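Local coordinates for protein Bis(5'-nucleosyl)-tetraphosphatase [asymmetrical] (PDB 1KTG) that hydrolyses diadenosine tetraphosphate asymmetrically to AMP and ATP, using divalent metal ions as cofactors, at residues 12-26 with 102-115. Sequence-based numbering, arbitrary orientation.
Sequences RKLAGKIEFLLLQAS and HEHQNWKWCELEDA. With MG (magnesium ion), chain E; MG (magnesium ion), chain I; MG (magnesium ion), chain H; OH (hydroxide ion), chain D.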
# COMPACT_ATOMS: atom_id res chain seq x y z
N ARG A 12 -9.33 -4.38 3.93
CA ARG A 12 -10.41 -5.34 3.95
C ARG A 12 -11.35 -4.95 5.08
O ARG A 12 -11.01 -4.10 5.92
CB ARG A 12 -9.89 -6.76 4.15
CG ARG A 12 -9.44 -7.06 5.57
CD ARG A 12 -8.81 -8.44 5.73
NE ARG A 12 -8.41 -8.69 7.11
CZ ARG A 12 -7.85 -9.81 7.53
NH1 ARG A 12 -7.64 -10.82 6.68
NH2 ARG A 12 -7.53 -9.93 8.81
N LYS A 13 -12.53 -5.55 5.09
CA LYS A 13 -13.47 -5.33 6.18
C LYS A 13 -13.59 -6.69 6.87
O LYS A 13 -13.99 -7.67 6.26
CB LYS A 13 -14.81 -4.82 5.65
CG LYS A 13 -15.33 -3.63 6.42
CD LYS A 13 -16.56 -3.02 5.80
CE LYS A 13 -16.52 -1.51 5.90
NZ LYS A 13 -17.88 -0.95 5.85
N LEU A 14 -13.16 -6.76 8.13
CA LEU A 14 -13.23 -8.01 8.87
C LEU A 14 -14.28 -7.88 9.96
O LEU A 14 -14.07 -7.16 10.93
CB LEU A 14 -11.87 -8.34 9.48
CG LEU A 14 -11.85 -9.57 10.39
CD1 LEU A 14 -12.23 -10.83 9.64
CD2 LEU A 14 -10.51 -9.73 11.05
N ALA A 15 -15.40 -8.57 9.80
CA ALA A 15 -16.49 -8.48 10.76
C ALA A 15 -16.89 -7.03 11.02
O ALA A 15 -17.18 -6.66 12.16
CB ALA A 15 -16.12 -9.17 12.07
N GLY A 16 -16.91 -6.23 9.96
CA GLY A 16 -17.33 -4.84 10.03
C GLY A 16 -16.21 -3.84 10.26
O GLY A 16 -16.44 -2.64 10.13
N LYS A 17 -15.02 -4.32 10.60
CA LYS A 17 -13.89 -3.43 10.89
C LYS A 17 -12.91 -3.30 9.73
O LYS A 17 -12.47 -4.30 9.16
CB LYS A 17 -13.13 -3.90 12.14
CG LYS A 17 -12.16 -2.86 12.72
CD LYS A 17 -12.92 -1.62 13.22
CE LYS A 17 -13.00 -1.42 14.75
NZ LYS A 17 -12.44 -2.46 15.64
N ILE A 18 -12.55 -2.06 9.41
CA ILE A 18 -11.58 -1.80 8.37
C ILE A 18 -10.18 -2.17 8.87
O ILE A 18 -9.80 -1.83 10.00
CB ILE A 18 -11.60 -0.31 7.97
CG1 ILE A 18 -12.96 0.08 7.37
CG2 ILE A 18 -10.46 -0.00 6.99
CD1 ILE A 18 -13.24 -0.54 6.04
N GLU A 19 -9.44 -2.90 8.04
CA GLU A 19 -8.05 -3.24 8.32
C GLU A 19 -7.24 -2.98 7.07
O GLU A 19 -7.72 -3.22 5.96
CB GLU A 19 -7.92 -4.71 8.72
CG GLU A 19 -8.62 -5.06 10.02
CD GLU A 19 -8.42 -6.52 10.44
OE1 GLU A 19 -8.14 -7.36 9.57
OE2 GLU A 19 -8.55 -6.82 11.64
N PHE A 20 -6.03 -2.45 7.26
CA PHE A 20 -5.08 -2.15 6.18
C PHE A 20 -3.92 -3.16 6.14
O PHE A 20 -3.37 -3.55 7.19
CB PHE A 20 -4.50 -0.74 6.37
CG PHE A 20 -5.54 0.34 6.36
CD1 PHE A 20 -6.08 0.80 7.54
CD2 PHE A 20 -6.01 0.86 5.16
CE1 PHE A 20 -7.06 1.78 7.54
CE2 PHE A 20 -6.99 1.84 5.15
CZ PHE A 20 -7.52 2.29 6.35
N LEU A 21 -3.53 -3.57 4.94
CA LEU A 21 -2.44 -4.54 4.78
C LEU A 21 -1.08 -3.84 4.73
O LEU A 21 -0.86 -2.97 3.91
CB LEU A 21 -2.64 -5.38 3.52
CG LEU A 21 -1.55 -6.43 3.22
CD1 LEU A 21 -1.47 -7.49 4.32
CD2 LEU A 21 -1.74 -7.08 1.85
N LEU A 22 -0.19 -4.23 5.63
CA LEU A 22 1.17 -3.72 5.62
C LEU A 22 2.13 -4.89 5.45
O LEU A 22 1.88 -5.99 5.99
CB LEU A 22 1.50 -2.95 6.90
CG LEU A 22 0.72 -1.65 7.10
CD1 LEU A 22 1.12 -1.01 8.42
CD2 LEU A 22 0.95 -0.67 5.96
N LEU A 23 3.22 -4.63 4.72
CA LEU A 23 4.28 -5.61 4.44
C LEU A 23 5.62 -5.13 5.03
O LEU A 23 5.99 -3.96 4.93
CB LEU A 23 4.46 -5.80 2.94
CG LEU A 23 3.22 -6.03 2.09
CD1 LEU A 23 3.64 -6.18 0.64
CD2 LEU A 23 2.45 -7.26 2.56
N GLN A 24 6.34 -6.04 5.64
CA GLN A 24 7.61 -5.71 6.26
C GLN A 24 8.75 -6.10 5.33
O GLN A 24 8.89 -7.26 4.93
CB GLN A 24 7.75 -6.43 7.60
CG GLN A 24 8.88 -5.89 8.42
CD GLN A 24 9.18 -6.74 9.63
OE1 GLN A 24 8.97 -7.95 9.62
NE2 GLN A 24 9.70 -6.10 10.68
N ALA A 25 9.57 -5.11 4.99
CA ALA A 25 10.70 -5.31 4.09
C ALA A 25 11.66 -6.34 4.66
O ALA A 25 11.91 -6.37 5.86
CB ALA A 25 11.42 -4.01 3.85
N SER A 26 12.24 -7.14 3.78
CA SER A 26 13.18 -8.18 4.18
C SER A 26 14.61 -7.64 4.30
O SER A 26 15.53 -8.38 4.68
CB SER A 26 13.15 -9.30 3.16
OG SER A 26 13.58 -8.82 1.91
N HIS A 102 10.52 -12.40 -2.11
CA HIS A 102 11.77 -12.19 -1.38
C HIS A 102 11.92 -10.77 -0.84
O HIS A 102 12.74 -10.54 0.04
CB HIS A 102 12.98 -12.52 -2.25
CG HIS A 102 13.17 -11.60 -3.41
ND1 HIS A 102 13.75 -10.35 -3.29
CD2 HIS A 102 12.88 -11.75 -4.72
CE1 HIS A 102 13.79 -9.77 -4.47
NE2 HIS A 102 13.27 -10.60 -5.36
N GLU A 103 11.12 -9.83 -1.34
CA GLU A 103 11.21 -8.43 -0.90
C GLU A 103 10.63 -8.15 0.50
O GLU A 103 10.90 -7.11 1.08
CB GLU A 103 10.60 -7.49 -1.94
CG GLU A 103 11.44 -7.43 -3.21
CD GLU A 103 10.99 -6.39 -4.21
OE1 GLU A 103 9.86 -5.86 -4.11
OE2 GLU A 103 11.79 -6.11 -5.12
N HIS A 104 9.84 -9.10 1.03
CA HIS A 104 9.21 -8.94 2.34
C HIS A 104 9.32 -10.19 3.21
O HIS A 104 9.46 -11.31 2.70
CB HIS A 104 7.76 -8.46 2.18
CG HIS A 104 7.68 -7.16 1.46
ND1 HIS A 104 7.68 -7.08 0.08
CD2 HIS A 104 7.72 -5.88 1.91
CE1 HIS A 104 7.68 -5.81 -0.28
NE2 HIS A 104 7.71 -5.06 0.81
N GLN A 105 9.27 -9.97 4.52
CA GLN A 105 9.49 -11.05 5.47
C GLN A 105 8.31 -11.30 6.39
O GLN A 105 8.31 -12.27 7.15
CB GLN A 105 10.75 -10.77 6.30
CG GLN A 105 10.71 -9.48 7.13
CD GLN A 105 11.94 -9.31 8.00
OE1 GLN A 105 11.83 -8.91 9.16
NE2 GLN A 105 13.10 -9.62 7.45
N ASN A 106 7.30 -10.44 6.33
CA ASN A 106 6.10 -10.61 7.16
C ASN A 106 5.03 -9.62 6.71
O ASN A 106 5.29 -8.76 5.88
CB ASN A 106 6.45 -10.35 8.63
CG ASN A 106 5.45 -10.97 9.62
OD1 ASN A 106 5.53 -10.72 10.83
ND2 ASN A 106 4.54 -11.79 9.13
N TRP A 107 3.81 -9.78 7.22
CA TRP A 107 2.74 -8.86 6.92
C TRP A 107 1.82 -8.79 8.11
O TRP A 107 1.92 -9.59 9.03
CB TRP A 107 1.96 -9.28 5.66
CG TRP A 107 0.98 -10.42 5.84
CD1 TRP A 107 -0.32 -10.32 6.25
CD2 TRP A 107 1.21 -11.81 5.59
NE1 TRP A 107 -0.90 -11.57 6.29
CE2 TRP A 107 0.02 -12.50 5.87
CE3 TRP A 107 2.31 -12.55 5.13
CZ2 TRP A 107 -0.10 -13.88 5.74
CZ3 TRP A 107 2.19 -13.92 5.00
CH2 TRP A 107 0.99 -14.57 5.31
N LYS A 108 0.91 -7.82 8.10
CA LYS A 108 -0.08 -7.70 9.17
C LYS A 108 -1.30 -6.97 8.66
O LYS A 108 -1.19 -6.03 7.87
CB LYS A 108 0.49 -6.95 10.37
CG LYS A 108 -0.38 -7.08 11.63
CD LYS A 108 0.28 -6.39 12.82
CE LYS A 108 -0.61 -6.37 14.07
NZ LYS A 108 -0.09 -5.40 15.10
N TRP A 109 -2.47 -7.43 9.08
CA TRP A 109 -3.70 -6.71 8.77
C TRP A 109 -3.94 -5.81 9.98
O TRP A 109 -4.15 -6.30 11.09
CB TRP A 109 -4.86 -7.67 8.55
CG TRP A 109 -4.82 -8.34 7.21
CD1 TRP A 109 -4.39 -9.60 6.94
CD2 TRP A 109 -5.24 -7.78 5.97
NE1 TRP A 109 -4.51 -9.86 5.59
CE2 TRP A 109 -5.04 -8.75 4.98
CE3 TRP A 109 -5.77 -6.54 5.59
CZ2 TRP A 109 -5.35 -8.53 3.63
CZ3 TRP A 109 -6.08 -6.32 4.25
CH2 TRP A 109 -5.87 -7.31 3.30
N CYS A 110 -3.92 -4.50 9.76
CA CYS A 110 -3.94 -3.54 10.86
C CYS A 110 -5.10 -2.56 10.85
O CYS A 110 -5.38 -1.95 9.83
CB CYS A 110 -2.67 -2.69 10.80
SG CYS A 110 -1.13 -3.59 10.50
N GLU A 111 -5.72 -2.40 12.02
CA GLU A 111 -6.69 -1.33 12.23
C GLU A 111 -5.95 0.01 12.11
O GLU A 111 -4.73 0.09 12.28
CB GLU A 111 -7.37 -1.47 13.59
CG GLU A 111 -8.33 -2.65 13.64
CD GLU A 111 -9.05 -2.75 14.98
OE1 GLU A 111 -9.38 -1.69 15.55
OE2 GLU A 111 -9.30 -3.89 15.44
N LEU A 112 -6.69 1.06 11.78
CA LEU A 112 -6.09 2.37 11.49
C LEU A 112 -4.96 2.85 12.42
O LEU A 112 -3.89 3.22 11.96
CB LEU A 112 -7.17 3.43 11.45
CG LEU A 112 -6.65 4.85 11.24
CD1 LEU A 112 -6.00 4.99 9.86
CD2 LEU A 112 -7.77 5.84 11.40
N GLU A 113 -5.21 2.87 13.72
CA GLU A 113 -4.21 3.42 14.63
C GLU A 113 -2.95 2.57 14.68
O GLU A 113 -1.84 3.10 14.74
CB GLU A 113 -4.82 3.60 16.00
CG GLU A 113 -5.93 4.65 16.02
CD GLU A 113 -5.49 6.03 15.56
OE1 GLU A 113 -4.28 6.37 15.68
OE2 GLU A 113 -6.36 6.80 15.09
N ASP A 114 -3.13 1.25 14.64
CA ASP A 114 -2.03 0.31 14.65
C ASP A 114 -1.23 0.43 13.35
O ASP A 114 0.01 0.39 13.35
CB ASP A 114 -2.59 -1.11 14.79
CG ASP A 114 -1.51 -2.14 14.98
OD1 ASP A 114 -1.60 -3.22 14.34
OD2 ASP A 114 -0.55 -1.98 15.76
N ALA A 115 -1.95 0.58 12.25
CA ALA A 115 -1.31 0.75 10.96
C ALA A 115 -0.43 2.00 10.97
O ALA A 115 0.70 1.98 10.46
CB ALA A 115 -2.35 0.82 9.85
MG MG E . -9.09 -5.91 15.16
MG MG I . 8.53 -4.71 -5.38
MG MG H . 11.87 -4.66 -6.59
O OH D . 9.93 -4.81 -7.03
O HOH W 1 -9.48 0.76 11.11
O HOH W 2 -10.34 -5.97 13.37
O HOH W 3 -7.46 -5.82 13.75
O HOH W 4 11.95 -3.32 -8.41
O HOH W 5 14.00 -4.52 -6.35
O HOH W 6 12.22 -6.41 -7.99
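The indole of Trp109 fills a slot between Arg12 and Leu21, a clear case of a flat ring held on both faces. Over one face the Arg12 guanidinium lies almost parallel, planes 3° apart, with CZ 3.5 Å from the centroid of the five-membered ring in a cation-pi stack, while the arginine's CD sits over the six-membered ring. Leu21 rises against the other face, its CB 3.8 Å from the six-membered-ring centroid. Arg12 is extended from CG to NE, which spreads the chain along the indole; Glu19 OE1 then takes both NE and NH2 (2.7 Å to NH2) in the guanidinium plane and fixes its rotation. With an alanine in place of Arg12, one face of the indole is likely to lose its cover and the Glu19 carboxylate its charged mate. Beneath these side chains, strand 17-25 of the Nudix fold's mixed sheet pairs antiparallel with strand 104-110, Phe20 N reaching Cys110 O at 2.7 Å. Farther along the same face, Leu21 CD1 meets Trp107 CD1, and Leu23 CD2 touches Trp107 CB. The other Leu23 methyl, CD1, lies directly over one face of the His104 ring in a CH-pi contact, 4.1 Å from the centroid. On the reverse face Leu22 CD1 packs against both Cys110 SG and Ala115 CB, and Phe20 lies alongside Leu112, whose helix packs on Leu128 of helix 122-137. Glu111 binds a magnesium ion through OE2 and forms a weak salt bridge with Lys17. At the far end Ser26 OG donates to His102 O (2.7 Å), beside Glu103, whose two carboxylate oxygens bind separate magnesium ions of the cluster completed by Glu52 and Glu56.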